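Local coordinates for YfdX protein (Salmonella enterica I, PDB 6A02), which acts in the bacterial response to antibiotic stress and in virulence, by a molecular mechanism that the structure alone does not show, at the interface of chains A and B and the interface of chains A and C. Residues are numbered along the deposited sequence; one frame, centred on the assembly and turned at random. Chains: chain A/B/C, YfdX protein.

Contact 1: the interface of chains A and B. Residues chain A 142, 145, 161, 164; chain B 89-91.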
loop_
_atom_site.group_PDB
_atom_site.type_symbol
_atom_site.label_atom_id
_atom_site.label_comp_id
_atom_site.label_asym_id
_atom_site.label_seq_id
_atom_site.Cartn_x
_atom_site.Cartn_y
_atom_site.Cartn_z
ATOM N N ASP A 142 16.777 0.676 15.879
ATOM C CA ASP A 142 16.819 1.582 14.731
ATOM C C ASP A 142 16.800 3.040 15.181
ATOM O O ASP A 142 17.559 3.872 14.670
ATOM C CB ASP A 142 15.630 1.332 13.801
ATOM C CG ASP A 142 15.695 0.009 13.054
ATOM O OD1 ASP A 142 16.776 -0.615 12.976
ATOM O OD2 ASP A 142 14.627 -0.386 12.518
ATOM N N THR A 145 20.048 4.030 17.237
ATOM C CA THR A 145 21.199 4.073 16.343
ATOM C C THR A 145 21.088 5.232 15.360
ATOM O O THR A 145 22.085 5.901 15.071
ATOM C CB THR A 145 21.374 2.731 15.625
ATOM O OG1 THR A 145 21.420 1.674 16.592
ATOM C CG2 THR A 145 22.675 2.729 14.841
ATOM N N LEU A 161 18.158 3.948 8.364
ATOM C CA LEU A 161 17.667 3.192 9.516
ATOM C C LEU A 161 16.229 3.561 9.856
ATOM O O LEU A 161 15.438 2.697 10.256
ATOM C CB LEU A 161 18.556 3.448 10.725
ATOM C CG LEU A 161 19.760 2.548 10.884
ATOM C CD1 LEU A 161 20.464 2.942 12.147
ATOM C CD2 LEU A 161 19.321 1.096 10.953
ATOM N N SER A 164 14.189 1.695 7.387
ATOM C CA SER A 164 14.151 0.291 7.779
ATOM C C SER A 164 13.143 0.053 8.896
ATOM O O SER A 164 12.393 -0.932 8.862
ATOM C CB SER A 164 15.531 -0.166 8.217
ATOM O OG SER A 164 15.484 -1.535 8.571
ATOM N N GLU B 89 18.093 -3.627 7.355
ATOM C CA GLU B 89 19.541 -3.525 7.463
ATOM C C GLU B 89 19.926 -2.696 8.685
ATOM O O GLU B 89 19.578 -1.516 8.770
ATOM C CB GLU B 89 20.111 -2.885 6.201
ATOM C CG GLU B 89 19.796 -3.668 4.941
ATOM C CD GLU B 89 20.678 -3.264 3.785
ATOM O OE1 GLU B 89 21.711 -2.603 4.020
ATOM O OE2 GLU B 89 20.337 -3.603 2.641
ATOM N N ASP B 90 20.639 -3.319 9.619
ATOM C CA ASP B 90 21.257 -2.589 10.718
ATOM C C ASP B 90 22.412 -1.755 10.183
ATOM O O ASP B 90 22.988 -2.049 9.134
ATOM C CB ASP B 90 21.855 -3.575 11.722
ATOM C CG ASP B 90 20.828 -4.159 12.671
ATOM O OD1 ASP B 90 19.612 -3.942 12.472
ATOM O OD2 ASP B 90 21.244 -4.869 13.614
ATOM N N TYR B 91 22.765 -0.704 10.916
ATOM C CA TYR B 91 23.948 0.052 10.533
ATOM C C TYR B 91 25.203 -0.730 10.899
ATOM O O TYR B 91 25.378 -1.150 12.047
ATOM C CB TYR B 91 23.982 1.427 11.201
ATOM C CG TYR B 91 25.270 2.154 10.882
ATOM C CD1 TYR B 91 25.416 2.849 9.692
ATOM C CD2 TYR B 91 26.352 2.110 11.754
ATOM C CE1 TYR B 91 26.602 3.500 9.382
ATOM C CE2 TYR B 91 27.541 2.753 11.451
ATOM C CZ TYR B 91 27.655 3.450 10.266
ATOM O OH TYR B 91 28.834 4.098 9.963
HETATM O O HOH W 1 17.415 -3.028 14.446
#
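A:Leu161, on helix 155-167, lies against the backbone where B:Glu89 ends strand 77-89 and B:Asp90 (phi/psi -70/157°) and B:Tyr91 continue it as an extended loop. The two methyls of the leucine divide the work. CD2 of A:Leu161 presses on the main chain, 3.4 Å from the carbonyl O of B:Glu89 and near the amide N of B:Tyr91, while CD1 packs 3.9 Å from CB of B:Tyr91, the two side chains meeting at about a right angle. CB of B:Tyr91 is also touched from helix 136-151 by the methyl CG2 of A:Thr145 at 4.1 Å; this methyl stands anti to its own backbone N, with OG1 beside that N. B:Tyr91 thus uses the root of its side chain here. The carboxylates of A:Asp142 and B:Asp90 approach to 4.4 Å between their OD1 atoms. Water 1 bridges them from one side, 2.9 Å from OD1 of A:Asp142 and 3.1 Å from OD1 of B:Asp90, and probably softens the repulsion expected if both are charged. A:Ser164 borders the patch, its hydroxyl OG 3.6 Å from the amide N of B:Glu89. Apolar packing and this water bridge hold the strand end of one YfdX copy against two helices of another, within a two-fold interface of the deposited tetramer.

Contact 2: the interface of chains A and C. Residues chain A 12, 84-85, 87, 108, 120; chain C 32-33, 36.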
loop_
_atom_site.group_PDB
_atom_site.type_symbol
_atom_site.label_atom_id
_atom_site.label_comp_id
_atom_site.label_asym_id
_atom_site.label_seq_id
_atom_site.Cartn_x
_atom_site.Cartn_y
_atom_site.Cartn_z
ATOM N N LEU A 12 -10.480 -6.234 18.500
ATOM C CA LEU A 12 -11.799 -6.847 18.642
ATOM C C LEU A 12 -11.820 -7.883 19.756
ATOM O O LEU A 12 -12.860 -8.075 20.400
ATOM C CB LEU A 12 -12.251 -7.476 17.324
ATOM C CG LEU A 12 -12.482 -6.509 16.160
ATOM C CD1 LEU A 12 -12.798 -7.270 14.875
ATOM C CD2 LEU A 12 -13.595 -5.514 16.493
ATOM N N SER A 84 -7.469 -2.061 12.105
ATOM C CA SER A 84 -8.478 -1.578 11.171
ATOM C C SER A 84 -9.324 -2.747 10.689
ATOM O O SER A 84 -9.034 -3.914 10.968
ATOM C CB SER A 84 -7.851 -0.857 9.976
ATOM O OG SER A 84 -7.159 -1.778 9.150
ATOM N N ILE A 85 -10.379 -2.425 9.942
ATOM C CA ILE A 85 -11.342 -3.411 9.468
ATOM C C ILE A 85 -11.334 -3.448 7.945
ATOM O O ILE A 85 -11.286 -2.401 7.292
ATOM C CB ILE A 85 -12.755 -3.059 9.978
ATOM C CG1 ILE A 85 -12.790 -3.093 11.507
ATOM C CG2 ILE A 85 -13.810 -3.999 9.395
ATOM C CD1 ILE A 85 -12.578 -4.466 12.076
ATOM N N VAL A 87 -14.045 -5.150 5.187
ATOM C CA VAL A 87 -15.286 -5.872 4.935
ATOM C C VAL A 87 -15.254 -6.432 3.519
ATOM O O VAL A 87 -14.602 -5.885 2.620
ATOM C CB VAL A 87 -16.533 -4.988 5.154
ATOM C CG1 VAL A 87 -16.622 -4.562 6.603
ATOM C CG2 VAL A 87 -16.484 -3.769 4.237
ATOM N N MET A 108 -24.266 -3.348 16.940
ATOM C CA MET A 108 -23.223 -2.358 17.208
ATOM C C MET A 108 -23.666 -1.369 18.275
ATOM O O MET A 108 -22.902 -1.055 19.197
ATOM C CB MET A 108 -22.827 -1.633 15.923
ATOM C CG MET A 108 -21.900 -2.454 15.060
ATOM S SD MET A 108 -21.363 -1.609 13.560
ATOM C CE MET A 108 -22.777 -1.924 12.517
ATOM N N LEU A 120 -23.672 -9.405 10.454
ATOM C CA LEU A 120 -23.057 -9.036 9.184
ATOM C C LEU A 120 -22.941 -10.235 8.252
ATOM O O LEU A 120 -23.106 -10.097 7.032
ATOM C CB LEU A 120 -21.703 -8.364 9.419
ATOM C CG LEU A 120 -21.822 -6.933 9.958
ATOM C CD1 LEU A 120 -20.453 -6.381 10.317
ATOM C CD2 LEU A 120 -22.513 -6.027 8.952
ATOM N N ARG C 32 -14.056 4.556 12.397
ATOM C CA ARG C 32 -14.635 3.417 11.692
ATOM C C ARG C 32 -14.383 2.123 12.449
ATOM O O ARG C 32 -15.282 1.285 12.583
ATOM C CB ARG C 32 -14.080 3.323 10.272
ATOM C CG ARG C 32 -14.623 2.134 9.507
ATOM C CD ARG C 32 -14.316 2.265 8.022
ATOM N NE ARG C 32 -14.769 1.112 7.257
ATOM C CZ ARG C 32 -14.015 0.042 7.026
ATOM N NH1 ARG C 32 -12.785 -0.018 7.514
ATOM N NH2 ARG C 32 -14.494 -0.967 6.319
ATOM N N PHE C 33 -13.163 1.938 12.954
ATOM C CA PHE C 33 -12.874 0.718 13.695
ATOM C C PHE C 33 -13.789 0.582 14.904
ATOM O O PHE C 33 -14.294 -0.515 15.194
ATOM C CB PHE C 33 -11.416 0.696 14.148
ATOM C CG PHE C 33 -11.092 -0.489 15.022
ATOM C CD1 PHE C 33 -10.901 -1.742 14.468
ATOM C CD2 PHE C 33 -11.048 -0.355 16.398
ATOM C CE1 PHE C 33 -10.632 -2.852 15.282
ATOM C CE2 PHE C 33 -10.777 -1.460 17.210
ATOM C CZ PHE C 33 -10.573 -2.703 16.647
ATOM N N PHE C 36 -17.231 -1.152 14.445
ATOM C CA PHE C 36 -17.192 -2.610 14.461
ATOM C C PHE C 36 -16.801 -3.157 15.824
ATOM O O PHE C 36 -17.112 -4.310 16.136
ATOM C CB PHE C 36 -16.221 -3.111 13.388
ATOM C CG PHE C 36 -16.671 -2.810 11.990
ATOM C CD1 PHE C 36 -17.474 -3.711 11.310
ATOM C CD2 PHE C 36 -16.310 -1.626 11.356
ATOM C CE1 PHE C 36 -17.907 -3.441 10.020
ATOM C CE2 PHE C 36 -16.732 -1.353 10.057
ATOM C CZ PHE C 36 -17.536 -2.266 9.392
#
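The carbonyl O of A:Ile85, on strand 77-89, accepts a hydrogen bond from the guanidinium NH1 of C:Arg32 at 2.8 Å. The bond is nearly straight, 170° at the hydrogen, and the oxygen lies almost in the guanidinium plane; seen from the carbonyl, the donor is tilted 34° from its plane. C:Arg32 comes off helix 19-36 with CG anti to the backbone N (chi1 179°) and runs extended to NE; the last torsion then turns the guanidinium, with NH1 toward the strand carbonyl and NH2 4.0 Å from CG2 of A:Val87. On the same helix, C:Phe36 brings its ring against the side chain of A:Ile85. The methyl CG2 of A:Ile85 sits over the centre of one face of the C:Phe36 ring, 3.8 Å from the centroid, as a CH-pi contact. Around the far end of the C:Phe36 ring, CG1 of A:Val87 touches CZ at 3.7 Å and CD1 of A:Leu120 meets CE1 at 3.9 Å, both side chains crossing it at about a right angle. C:Phe33 flanks A:Ile85 from another direction: its CD1 packs 3.8 Å from CG1, so this branch lies between the two phenylalanines. A:Leu12 adds its CD2 methyl 3.7 Å from the backbone O of C:Phe36. The patch seats a helix of one YfdX copy on a strand of another, with aromatic packing beside a side-chain-to-main-chain hydrogen bond, within the two-fold A-C interface of the deposited assembly.

Contact 3: the interface of chains A and C. Residues chain A 87, 89, 125; chain C 32, 156, 160.
C:Tyr156 points its phenol at A:Glu89, tip to tip, across a two-fold interface between copies of the YfdX family protein. The tyrosine rises from the first turn of helix 155-167, with CG anti to the backbone N (chi1 -168°), which turns the ring away from the helix toward strand 77-89 of chain A. CB and CG lead outward, and the contacts with chain A come at CE2, CZ and OH. CE2 and CZ of C:Tyr156 each lie 3.4 Å from OE2 of A:Glu89, which sits at the ring edge, in its plane. At the tip, the phenol OH of C:Tyr156 donates a hydrogen bond to OE2 of A:Glu89 at 2.6 Å. It reaches this oxygen from above the carboxylate, 52° out of its plane, and the carboxylate and ring planes stand 51° apart. Two valines close in on OH of C:Tyr156: CG1 of A:Val125, on strand 125-135, comes within 3.6 Å, and CG2 of A:Val87, which C:Arg32 also approaches, within 3.8 Å. They line part of the hydroxyl's surroundings with hydrocarbon, and such apolar neighbours may strengthen the bond to the glutamate. One turn beyond the tyrosine, C:Leu160 places its CD2 methyl 3.7 Å from OE2 of A:Glu89, so the oxygen that accepts the phenol's hydrogen bond also packs against a methyl. A:Glu89 gets there on a chain extended beyond CG, its carboxylate carried away from the strand end toward the helix of chain C.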
loop_
_atom_site.group_PDB
_atom_site.type_symbol
_atom_site.label_atom_id
_atom_site.label_comp_id
_atom_site.label_asym_id
_atom_site.label_seq_id
_atom_site.Cartn_x
_atom_site.Cartn_y
_atom_site.Cartn_z
ATOM N N VAL A 87 -14.045 -5.150 5.187
ATOM C CA VAL A 87 -15.286 -5.872 4.935
ATOM C C VAL A 87 -15.254 -6.432 3.519
ATOM O O VAL A 87 -14.602 -5.885 2.620
ATOM C CB VAL A 87 -16.533 -4.988 5.154
ATOM C CG1 VAL A 87 -16.622 -4.562 6.603
ATOM C CG2 VAL A 87 -16.484 -3.769 4.237
ATOM N N GLU A 89 -18.281 -7.716 0.927
ATOM C CA GLU A 89 -19.728 -7.757 0.773
ATOM C C GLU A 89 -20.114 -8.660 -0.394
ATOM O O GLU A 89 -19.743 -8.389 -1.538
ATOM C CB GLU A 89 -20.265 -6.348 0.540
ATOM C CG GLU A 89 -19.946 -5.393 1.674
ATOM C CD GLU A 89 -20.801 -4.149 1.628
ATOM O OE1 GLU A 89 -21.823 -4.149 0.911
ATOM O OE2 GLU A 89 -20.449 -3.170 2.305
ATOM N N VAL A 125 -21.687 -10.198 4.602
ATOM C CA VAL A 125 -20.497 -9.393 4.844
ATOM C C VAL A 125 -19.564 -10.184 5.752
ATOM O O VAL A 125 -19.942 -10.555 6.869
ATOM C CB VAL A 125 -20.861 -8.040 5.479
ATOM C CG1 VAL A 125 -19.619 -7.184 5.664
ATOM C CG2 VAL A 125 -21.904 -7.313 4.630
ATOM N N ARG C 32 -14.056 4.556 12.397
ATOM C CA ARG C 32 -14.635 3.417 11.692
ATOM C C ARG C 32 -14.383 2.123 12.449
ATOM O O ARG C 32 -15.282 1.285 12.583
ATOM C CB ARG C 32 -14.080 3.323 10.272
ATOM C CG ARG C 32 -14.623 2.134 9.507
ATOM C CD ARG C 32 -14.316 2.265 8.022
ATOM N NE ARG C 32 -14.769 1.112 7.257
ATOM C CZ ARG C 32 -14.015 0.042 7.026
ATOM N NH1 ARG C 32 -12.785 -0.018 7.514
ATOM N NH2 ARG C 32 -14.494 -0.967 6.319
ATOM N N TYR C 156 -23.397 0.997 10.087
ATOM C CA TYR C 156 -22.703 0.411 8.944
ATOM C C TYR C 156 -22.579 1.415 7.805
ATOM O O TYR C 156 -21.518 1.534 7.169
ATOM C CB TYR C 156 -23.438 -0.837 8.455
ATOM C CG TYR C 156 -22.605 -1.622 7.474
ATOM C CD1 TYR C 156 -21.604 -2.477 7.922
ATOM C CD2 TYR C 156 -22.808 -1.508 6.104
ATOM C CE1 TYR C 156 -20.818 -3.196 7.031
ATOM C CE2 TYR C 156 -22.022 -2.224 5.203
ATOM C CZ TYR C 156 -21.035 -3.061 5.678
ATOM O OH TYR C 156 -20.251 -3.784 4.804
ATOM N N LEU C 160 -19.214 3.035 5.897
ATOM C CA LEU C 160 -18.947 3.124 4.463
ATOM C C LEU C 160 -18.453 4.510 4.071
ATOM O O LEU C 160 -17.538 4.641 3.244
ATOM C CB LEU C 160 -20.211 2.789 3.683
ATOM C CG LEU C 160 -20.747 1.370 3.741
ATOM C CD1 LEU C 160 -22.072 1.324 2.985
ATOM C CD2 LEU C 160 -19.761 0.370 3.148
#

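Contact 2 and contact 3 are neighbouring patches of one A-C interface, with the centres of their C-alpha atoms about 7 Å apart; both use A:Val87 and C:Arg32. Contact 1 belongs to the A-B interface, its C-alpha centre about 35 Å from that of contact 2 and 38 Å from that of contact 3. Strand 77-89 takes part in all of them, and residue 89 serves twice: through its backbone in contact 1 and its carboxylate in contact 3. Helix 155-167 likewise faces different partners. Each copy can therefore bind two neighbours at separate places, which may be how the four copies are joined; the structure alone does not show that this is the assembly in the cell.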